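Local structure of fructokinase (Vibrio cholerae serotype O1, 5EYN) at residues 28-33 against 260-265; 44-49 against 140-145. The protein catalyses ATP-dependent phosphorylation of fructose as a fructokinase of the PfkB family, and is captured here with fructose, ADP and beryllium trifluoride bound. All blocks are in the same frame, centred on the assembly; numbering follows the deposited sequence.

Contact 1: residues 28-33 against 260-265. With ADP (adenosine-5'-diphosphate), chain E; BEF (beryllium trifluoride ion), chain D; FRU (beta-D-fructofuranose), chain B.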
ATOM      1  N   VAL A  28      -1.029   8.219  -7.981  1.00  7.67           N
ATOM      2  CA  VAL A  28      -1.194   7.003  -7.215  1.00  9.36           C
ATOM      3  C   VAL A  28      -0.954   5.794  -8.075  1.00  8.47           C
ATOM      4  O   VAL A  28      -1.103   5.850  -9.290  1.00  9.35           O
ATOM      5  CB  VAL A  28      -2.598   6.878  -6.622  1.00 11.58           C
ATOM      6  CG1 VAL A  28      -3.140   8.222  -6.117  1.00 11.04           C
ATOM      7  CG2 VAL A  28      -3.557   6.244  -7.560  1.00 14.99           C
ATOM      8  N   VAL A  29      -0.584   4.700  -7.430  1.00  8.04           N
ATOM      9  CA  VAL A  29      -0.599   3.410  -8.101  1.00  8.04           C
ATOM     10  C   VAL A  29      -1.905   2.707  -7.781  1.00  7.78           C
ATOM     11  O   VAL A  29      -2.216   2.437  -6.614  1.00  8.51           O
ATOM     12  CB  VAL A  29       0.629   2.536  -7.739  1.00  9.43           C
ATOM     13  CG1 VAL A  29       0.444   1.115  -8.225  1.00  9.89           C
ATOM     14  CG2 VAL A  29       1.896   3.141  -8.329  1.00 11.66           C
ATOM     15  N   ASP A  30      -2.678   2.451  -8.837  1.00  7.94           N
ATOM     16  CA  ASP A  30      -3.902   1.678  -8.750  1.00  8.48           C
ATOM     17  C   ASP A  30      -3.565   0.208  -9.016  1.00  8.71           C
ATOM     18  O   ASP A  30      -3.043  -0.158 -10.081  1.00  9.39           O
ATOM     19  CB  ASP A  30      -4.925   2.134  -9.799  1.00  8.21           C
ATOM     20  CG  ASP A  30      -5.547   3.495  -9.509  1.00  7.95           C
ATOM     21  OD1 ASP A  30      -5.678   3.881  -8.329  1.00  8.16           O
ATOM     22  OD2 ASP A  30      -5.976   4.138 -10.495  1.00  8.39           O
ATOM     23  N   LEU A  31      -3.872  -0.640  -8.051  1.00  7.87           N
ATOM     24  CA  LEU A  31      -3.688  -2.079  -8.178  1.00  8.66           C
ATOM     25  C   LEU A  31      -5.016  -2.661  -8.636  1.00  9.28           C
ATOM     26  O   LEU A  31      -5.997  -2.666  -7.902  1.00  9.37           O
ATOM     27  CB  LEU A  31      -3.255  -2.641  -6.822  1.00  8.80           C
ATOM     28  CG  LEU A  31      -1.906  -2.146  -6.314  1.00  9.39           C
ATOM     29  CD1 LEU A  31      -1.706  -2.549  -4.860  1.00  9.80           C
ATOM     30  CD2 LEU A  31      -0.760  -2.640  -7.175  1.00 10.43           C
ATOM     31  N   ILE A  32      -5.041  -3.125  -9.878  1.00  9.35           N
ATOM     32  CA  ILE A  32      -6.286  -3.502 -10.525  1.00  9.54           C
ATOM     33  C   ILE A  32      -6.267  -4.998 -10.805  1.00 10.89           C
ATOM     34  O   ILE A  32      -5.370  -5.486 -11.496  1.00 11.23           O
ATOM     35  CB  ILE A  32      -6.503  -2.709 -11.827  1.00 10.26           C
ATOM     36  CG1 ILE A  32      -6.522  -1.210 -11.485  1.00 10.63           C
ATOM     37  CG2 ILE A  32      -7.795  -3.140 -12.513  1.00 11.35           C
ATOM     38  CD1 ILE A  32      -6.889  -0.307 -12.657  1.00 10.98           C
ATOM     39  N   PRO A  33      -7.249  -5.727 -10.262  1.00 11.90           N
ATOM     40  CA  PRO A  33      -7.275  -7.180 -10.471  1.00 12.73           C
ATOM     41  C   PRO A  33      -7.199  -7.562 -11.938  1.00 13.23           C
ATOM     42  O   PRO A  33      -7.866  -6.965 -12.784  1.00 13.64           O
ATOM     43  CB  PRO A  33      -8.631  -7.586  -9.898  1.00 13.81           C
ATOM     44  CG  PRO A  33      -8.899  -6.545  -8.840  1.00 13.42           C
ATOM     45  CD  PRO A  33      -8.381  -5.279  -9.433  1.00 12.88           C
ATOM     46  N   ASP A 260     -13.410  -1.089 -18.032  1.00 12.00           N
ATOM     47  CA  ASP A 260     -12.962  -0.570 -16.733  1.00 11.57           C
ATOM     48  C   ASP A 260     -13.365   0.892 -16.656  1.00 10.93           C
ATOM     49  O   ASP A 260     -12.922   1.714 -17.465  1.00 11.33           O
ATOM     50  CB  ASP A 260     -11.450  -0.725 -16.585  1.00 11.48           C
ATOM     51  CG  ASP A 260     -10.923  -0.194 -15.272  1.00 12.69           C
ATOM     52  OD1 ASP A 260     -11.739   0.055 -14.361  1.00 11.40           O
ATOM     53  OD2 ASP A 260      -9.690  -0.035 -15.147  1.00 14.22           O
ATOM     54  N   THR A 261     -14.233   1.220 -15.709  1.00 10.38           N
ATOM     55  CA  THR A 261     -14.667   2.601 -15.577  1.00 10.65           C
ATOM     56  C   THR A 261     -13.683   3.462 -14.794  1.00  9.83           C
ATOM     57  O   THR A 261     -13.906   4.661 -14.668  1.00 10.78           O
ATOM     58  CB  THR A 261     -16.042   2.705 -14.885  1.00 12.47           C
ATOM     59  OG1 THR A 261     -15.990   2.055 -13.610  1.00 14.36           O
ATOM     60  CG2 THR A 261     -17.110   2.062 -15.752  1.00 13.06           C
ATOM     61  N   THR A 262     -12.624   2.871 -14.243  1.00  9.31           N
ATOM     62  CA  THR A 262     -11.691   3.627 -13.398  1.00  9.20           C
ATOM     63  C   THR A 262     -11.178   4.842 -14.147  1.00 10.43           C
ATOM     64  O   THR A 262     -10.596   4.713 -15.225  1.00 12.31           O
ATOM     65  CB  THR A 262     -10.471   2.768 -13.010  1.00 10.13           C
ATOM     66  OG1 THR A 262     -10.892   1.601 -12.296  1.00 11.19           O
ATOM     67  CG2 THR A 262      -9.507   3.532 -12.116  1.00 11.06           C
ATOM     68  N   GLY A 263     -11.365   6.021 -13.572  1.00 10.74           N
ATOM     69  CA  GLY A 263     -10.852   7.214 -14.202  1.00 11.89           C
ATOM     70  C   GLY A 263     -11.584   7.740 -15.437  1.00 10.62           C
ATOM     71  O   GLY A 263     -11.090   8.681 -16.052  1.00 12.50           O
ATOM     72  N   ALA A 264     -12.721   7.150 -15.824  1.00 11.27           N
ATOM     73  CA  ALA A 264     -13.484   7.677 -16.959  1.00 10.79           C
ATOM     74  C   ALA A 264     -13.813   9.159 -16.756  1.00  8.72           C
ATOM     75  O   ALA A 264     -13.786   9.973 -17.673  1.00  9.01           O
ATOM     76  CB  ALA A 264     -14.767   6.893 -17.166  1.00 11.77           C
ATOM     77  N   GLY A 265     -14.078   9.537 -15.518  1.00  8.27           N
ATOM     78  CA  GLY A 265     -14.440  10.909 -15.198  1.00  8.37           C
ATOM     79  C   GLY A 265     -13.252  11.824 -15.401  1.00  8.08           C
ATOM     80  O   GLY A 265     -13.429  12.980 -15.763  1.00  9.73           O
TER
HETATM   81  PB  ADP E 404     -15.406   7.664 -13.592  1.00 25.28           P
HETATM   82  O1B ADP E 404     -13.948   7.914 -13.870  1.00 77.26           O
HETATM   83  O2B ADP E 404     -15.790   8.211 -12.236  1.00 79.25           O
HETATM   84  O3B ADP E 404     -15.651   6.176 -13.629  1.00 66.62           O
HETATM   85  PA  ADP E 404     -17.785   8.053 -14.989  1.00110.14           P
HETATM   86  O1A ADP E 404     -17.813   6.536 -15.080  1.00 14.05           O
HETATM   87  O2A ADP E 404     -18.562   8.438 -13.751  1.00 75.64           O
HETATM   88  O3A ADP E 404     -16.264   8.382 -14.727  1.00 82.33           O
HETATM   89  O5' ADP E 404     -18.479   8.767 -16.245  1.00 21.35           O
HETATM   90  C5' ADP E 404     -17.989   9.955 -16.760  1.00 15.21           C
HETATM   91  C4' ADP E 404     -18.122  10.125 -18.255  1.00 12.00           C
HETATM   92  O4' ADP E 404     -17.565   9.014 -18.920  1.00 15.31           O
HETATM   93  C3' ADP E 404     -19.505  10.295 -18.774  1.00 11.33           C
HETATM   94  O3' ADP E 404     -19.922  11.624 -18.684  1.00 14.45           O
HETATM   95  C2' ADP E 404     -19.345   9.869 -20.177  1.00 14.79           C
HETATM   96  O2' ADP E 404     -18.749  10.825 -20.969  1.00 15.40           O
HETATM   97  C1' ADP E 404     -18.383   8.760 -20.028  1.00 16.00           C
HETATM   98  N9  ADP E 404     -18.987   7.470 -19.852  1.00 15.56           N
HETATM   99  C8  ADP E 404     -19.092   6.752 -18.719  1.00 16.17           C
HETATM  100  N7  ADP E 404     -19.688   5.595 -18.965  1.00 18.87           N
HETATM  101  C5  ADP E 404     -19.983   5.533 -20.264  1.00 18.95           C
HETATM  102  C6  ADP E 404     -20.581   4.600 -21.096  1.00 18.74           C
HETATM  103  N6  ADP E 404     -21.071   3.360 -20.584  1.00 20.90           N
HETATM  104  N1  ADP E 404     -20.714   4.876 -22.390  1.00 18.18           N
HETATM  105  C2  ADP E 404     -20.275   6.024 -22.937  1.00 19.50           C
HETATM  106  N3  ADP E 404     -19.685   6.962 -22.161  1.00 17.82           N
HETATM  107  C4  ADP E 404     -19.536   6.730 -20.850  1.00 15.83           C
HETATM  108 BE   BEF D 403     -13.605   8.511 -12.179  1.00 14.61          BE
HETATM  109  F1  BEF D 403     -13.505   6.973 -12.136  1.00 62.82           F
HETATM  110  F2  BEF D 403     -12.385   9.194 -12.867  1.00 38.47           F
HETATM  111  F3  BEF D 403     -13.538   9.105 -10.787  1.00 17.93           F
HETATM  112  C1  FRU B 401      -7.873   8.811  -6.453  1.00  6.80           C
HETATM  113  C2  FRU B 401      -8.421   7.779  -7.429  1.00  6.46           C
HETATM  114  C3  FRU B 401      -7.415   6.881  -8.118  1.00  6.44           C
HETATM  115  C4  FRU B 401      -7.942   6.707  -9.504  1.00  6.88           C
HETATM  116  C5  FRU B 401      -8.696   7.974  -9.702  1.00  7.15           C
HETATM  117  C6  FRU B 401      -9.907   7.844 -10.592  1.00  7.64           C
HETATM  118  O1  FRU B 401      -7.122   9.783  -7.113  1.00  7.27           O
HETATM  119  O2  FRU B 401      -9.315   6.989  -6.705  1.00  7.36           O
HETATM  120  O3  FRU B 401      -7.287   5.714  -7.363  1.00  7.27           O
HETATM  121  O4  FRU B 401      -6.955   6.588 -10.471  1.00  7.26           O
HETATM  122  O5  FRU B 401      -9.090   8.473  -8.435  1.00  7.26           O
HETATM  123  O6  FRU B 401     -10.587   9.069 -10.722  1.00  8.74           O
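The carboxylates of Asp30 and Asp260 each have a methyl of the other segment beside one oxygen: Thr262 CG2 is 3.9 Å from Asp30 OD2, and Ile32 CD1 is 3.8 Å from Asp260 OD2. Over one face of the Asp260 carboxylate, well out of its plane, the backbone N of Thr262 meets OD1 at 3.0 Å, while Thr262 OG1 reaches the syn lone pair of OD1 at 2.7 Å. A Thr262 chi1 of -59° sets OG1 beside the backbone N, so that hydroxyl and N-H converge on Asp260 OD1 while CG2 faces Asp30. Asp260 OD2 accepts from Gly307 N, near a bound sodium ion. The Asp30 carboxylate is fixed by fructose, O3 bonding OD1 and O4 bonding OD2, both at 2.6 Å. Thr262 N on Asp260 OD1 makes an Asx turn, which overlaps the type II turn from Thr261 to Ala264 and the Gly-Ala-Gly-Asp sequence that caps and begins helix 264-278, the anion hole of ribokinase-like kinases. Gly263, the N-cap, gives beryllium trifluoride F1 a bent bond (2.7 Å, 134° from its N), the trifluoride probably standing in for the phosphoryl group in transfer. Strand 28-33 belongs to the smaller sheet, whose Leu31 packs on Leu31 of the second subunit.

Contact 2: residues 44-49 against 140-145. With FRU (beta-D-fructofuranose), chain B.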
ATOM      1  N   GLY A  44      -2.112   5.956 -11.872  1.00  7.91           N
ATOM      2  CA  GLY A  44      -3.398   6.559 -11.641  1.00  7.20           C
ATOM      3  C   GLY A  44      -3.265   7.783 -10.760  1.00  7.42           C
ATOM      4  O   GLY A  44      -2.201   8.404 -10.661  1.00  7.28           O
ATOM      5  N   GLY A  45      -4.388   8.132 -10.155  1.00  6.88           N
ATOM      6  CA  GLY A  45      -4.501   9.344  -9.357  1.00  6.81           C
ATOM      7  C   GLY A  45      -5.172  10.410 -10.209  1.00  6.55           C
ATOM      8  O   GLY A  45      -4.638  10.814 -11.231  1.00  7.43           O
ATOM      9  N   ALA A  46      -6.340  10.881  -9.786  1.00  6.98           N
ATOM     10  CA  ALA A  46      -7.175  11.692 -10.665  1.00  7.19           C
ATOM     11  C   ALA A  46      -6.449  12.860 -11.334  1.00  7.29           C
ATOM     12  O   ALA A  46      -6.531  13.002 -12.541  1.00  7.53           O
ATOM     13  CB  ALA A  46      -8.427  12.174  -9.957  1.00  7.43           C
ATOM     14  N   PRO A  47      -5.733  13.711 -10.575  1.00  7.73           N
ATOM     15  CA  PRO A  47      -5.088  14.818 -11.296  1.00  8.44           C
ATOM     16  C   PRO A  47      -3.978  14.354 -12.251  1.00  8.14           C
ATOM     17  O   PRO A  47      -3.744  14.987 -13.281  1.00  8.55           O
ATOM     18  CB  PRO A  47      -4.542  15.701 -10.171  1.00  9.49           C
ATOM     19  CG  PRO A  47      -4.474  14.840  -9.002  1.00 10.69           C
ATOM     20  CD  PRO A  47      -5.557  13.823  -9.117  1.00  8.30           C
ATOM     21  N   ALA A  48      -3.306  13.256 -11.925  1.00  7.90           N
ATOM     22  CA  ALA A  48      -2.309  12.694 -12.845  1.00  7.59           C
ATOM     23  C   ALA A  48      -2.989  12.178 -14.114  1.00  7.62           C
ATOM     24  O   ALA A  48      -2.501  12.380 -15.230  1.00  8.38           O
ATOM     25  CB  ALA A  48      -1.526  11.590 -12.159  1.00  8.34           C
ATOM     26  N   ASN A  49      -4.136  11.534 -13.932  1.00  7.59           N
ATOM     27  CA  ASN A  49      -4.928  11.038 -15.049  1.00  7.62           C
ATOM     28  C   ASN A  49      -5.326  12.178 -15.953  1.00  7.03           C
ATOM     29  O   ASN A  49      -5.225  12.083 -17.181  1.00  8.29           O
ATOM     30  CB  ASN A  49      -6.190  10.343 -14.529  1.00  7.66           C
ATOM     31  CG  ASN A  49      -5.898   9.103 -13.709  1.00  7.29           C
ATOM     32  OD1 ASN A  49      -4.853   8.477 -13.843  1.00  8.21           O
ATOM     33  ND2 ASN A  49      -6.852   8.731 -12.874  1.00  7.59           N
ATOM     34  N   HIS A 140      -6.343  22.666 -12.202  1.00  7.28           N
ATOM     35  CA  HIS A 140      -7.367  21.685 -11.875  1.00  7.55           C
ATOM     36  C   HIS A 140      -7.030  20.940 -10.591  1.00  7.50           C
ATOM     37  O   HIS A 140      -5.888  20.513 -10.390  1.00  8.78           O
ATOM     38  CB  HIS A 140      -7.520  20.679 -13.010  1.00  7.51           C
ATOM     39  CG  HIS A 140      -8.538  19.626 -12.747  1.00  7.62           C
ATOM     40  ND1 HIS A 140      -9.892  19.889 -12.751  1.00  7.65           N
ATOM     41  CD2 HIS A 140      -8.407  18.318 -12.412  1.00  8.17           C
ATOM     42  CE1 HIS A 140     -10.553  18.783 -12.456  1.00  7.71           C
ATOM     43  NE2 HIS A 140      -9.677  17.809 -12.261  1.00  7.76           N
ATOM     44  N   VAL A 141      -8.052  20.806  -9.747  1.00  8.45           N
ATOM     45  CA  VAL A 141      -7.956  20.252  -8.401  1.00  9.03           C
ATOM     46  C   VAL A 141      -9.090  19.263  -8.158  1.00  7.26           C
ATOM     47  O   VAL A 141     -10.190  19.459  -8.668  1.00  7.32           O
ATOM     48  CB  VAL A 141      -8.060  21.425  -7.333  1.00 10.71           C
ATOM     49  CG1 VAL A 141      -8.051  20.912  -5.900  1.00 11.73           C
ATOM     50  CG2 VAL A 141      -6.963  22.455  -7.556  1.00 11.47           C
ATOM     51  N   CYS A 142      -8.805  18.223  -7.369  1.00  6.17           N
ATOM     52  CA  CYS A 142      -9.801  17.276  -6.859  1.00  6.40           C
ATOM     53  C   CYS A 142      -9.805  17.298  -5.342  1.00  6.47           C
ATOM     54  O   CYS A 142      -8.884  17.824  -4.716  1.00  7.24           O
ATOM     55  CB  CYS A 142      -9.531  15.853  -7.352  1.00  7.21           C
ATOM     56  SG  CYS A 142      -9.576  15.662  -9.152  1.00  8.53           S
ATOM     57  N   SER A 143     -10.829  16.722  -4.740  1.00  5.89           N
ATOM     58  CA  SER A 143     -10.989  16.883  -3.306  1.00  5.99           C
ATOM     59  C   SER A 143      -9.971  16.165  -2.449  1.00  5.68           C
ATOM     60  O   SER A 143      -9.809  16.548  -1.295  1.00  6.18           O
ATOM     61  CB  SER A 143     -12.390  16.518  -2.847  1.00  7.55           C
ATOM     62  OG  SER A 143     -12.583  15.133  -2.927  1.00  8.97           O
ATOM     63  N   ILE A 144      -9.290  15.139  -2.932  1.00  5.96           N
ATOM     64  CA  ILE A 144      -8.301  14.493  -2.100  1.00  5.95           C
ATOM     65  C   ILE A 144      -7.243  15.517  -1.677  1.00  6.84           C
ATOM     66  O   ILE A 144      -6.697  15.437  -0.574  1.00  6.93           O
ATOM     67  CB  ILE A 144      -7.699  13.256  -2.787  1.00  6.17           C
ATOM     68  CG1 ILE A 144      -8.622  12.068  -2.554  1.00  6.49           C
ATOM     69  CG2 ILE A 144      -6.291  12.943  -2.260  1.00  6.90           C
ATOM     70  CD1 ILE A 144      -8.140  10.783  -3.189  1.00  6.48           C
ATOM     71  N   ALA A 145      -6.964  16.497  -2.523  1.00  5.64           N
ATOM     72  CA  ALA A 145      -5.977  17.511  -2.180  1.00  6.57           C
ATOM     73  C   ALA A 145      -6.419  18.354  -0.990  1.00  6.73           C
ATOM     74  O   ALA A 145      -5.590  18.975  -0.339  1.00  6.83           O
ATOM     75  CB  ALA A 145      -5.713  18.402  -3.383  1.00  6.67           C
TER
HETATM   76  C1  FRU B 401      -7.873   8.811  -6.453  1.00  6.80           C
HETATM   77  C2  FRU B 401      -8.421   7.779  -7.429  1.00  6.46           C
HETATM   78  C3  FRU B 401      -7.415   6.881  -8.118  1.00  6.44           C
HETATM   79  C4  FRU B 401      -7.942   6.707  -9.504  1.00  6.88           C
HETATM   80  C5  FRU B 401      -8.696   7.974  -9.702  1.00  7.15           C
HETATM   81  C6  FRU B 401      -9.907   7.844 -10.592  1.00  7.64           C
HETATM   82  O1  FRU B 401      -7.122   9.783  -7.113  1.00  7.27           O
HETATM   83  O2  FRU B 401      -9.315   6.989  -6.705  1.00  7.36           O
HETATM   84  O3  FRU B 401      -7.287   5.714  -7.363  1.00  7.27           O
HETATM   85  O4  FRU B 401      -6.955   6.588 -10.471  1.00  7.26           O
HETATM   86  O5  FRU B 401      -9.090   8.473  -8.435  1.00  7.26           O
HETATM   87  O6  FRU B 401     -10.587   9.069 -10.722  1.00  8.74           O
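Fructose O4 is gripped by two N-H groups of segment 44-49: Gly45 N at 3.0 Å, almost straight at 172°, and Asn49 ND2 at 3.2 Å. Asn49 holds its CG anti to its carbonyl carbon (chi1 -64°), which brings the amide round to the sugar, and the same ND2 also bonds Asp266 OD2, linking two groups of the fructose pocket. One residue after Gly45, the N-H of Ala46 bonds fructose O1 at 3.0 Å. These donors come from the Gly-Gly-Ala-Pro-Ala-Asn segment, which fits the Gly-Gly signature of PfkB kinases; in it Gly45 N-caps helix 46-56 and its carbonyl O takes the N-H of Asn49, closing the first turn, and the sugar thus lies at a helix N-terminus. Behind the donors, Ala46 CB fits between ligand and core, 3.9 Å from fructose O6 and 3.8 Å from Cys142 SG. The sulfur also lies 4.4 Å from Pro47 CD, so two consecutive residues of the helix's first turn rest on one thiol near the end of strand 138-142, an inner strand of the large sheet. Past that strand the chain turns, and Ile144 CD1 approaches fructose C1 at 3.8 Å.

Both contacts touch the same fructose, their centres 13 Å apart. Along the chain, contact 2 is nested within the loop that contact 1 closes: strand 28-33 comes first, then 44-49, 140-145 and finally 260-265. They meet directly where the small sheet's strands 28-33 and 38-44 run antiparallel, Val28 O lying 2.8 Å from Gly44 N in a probable hydrogen bond. Contact 1 brings that sheet up to the turn before helix 264-278, beside fructose and beryllium trifluoride, and contact 2 seats the start of helix 46-56 on the large nine-stranded sheet. The lid-like sheet, the sugar site and the phosphate-binding turn are thereby brought together around the ligands, consistent with phosphate transfer from nucleotide to sugar.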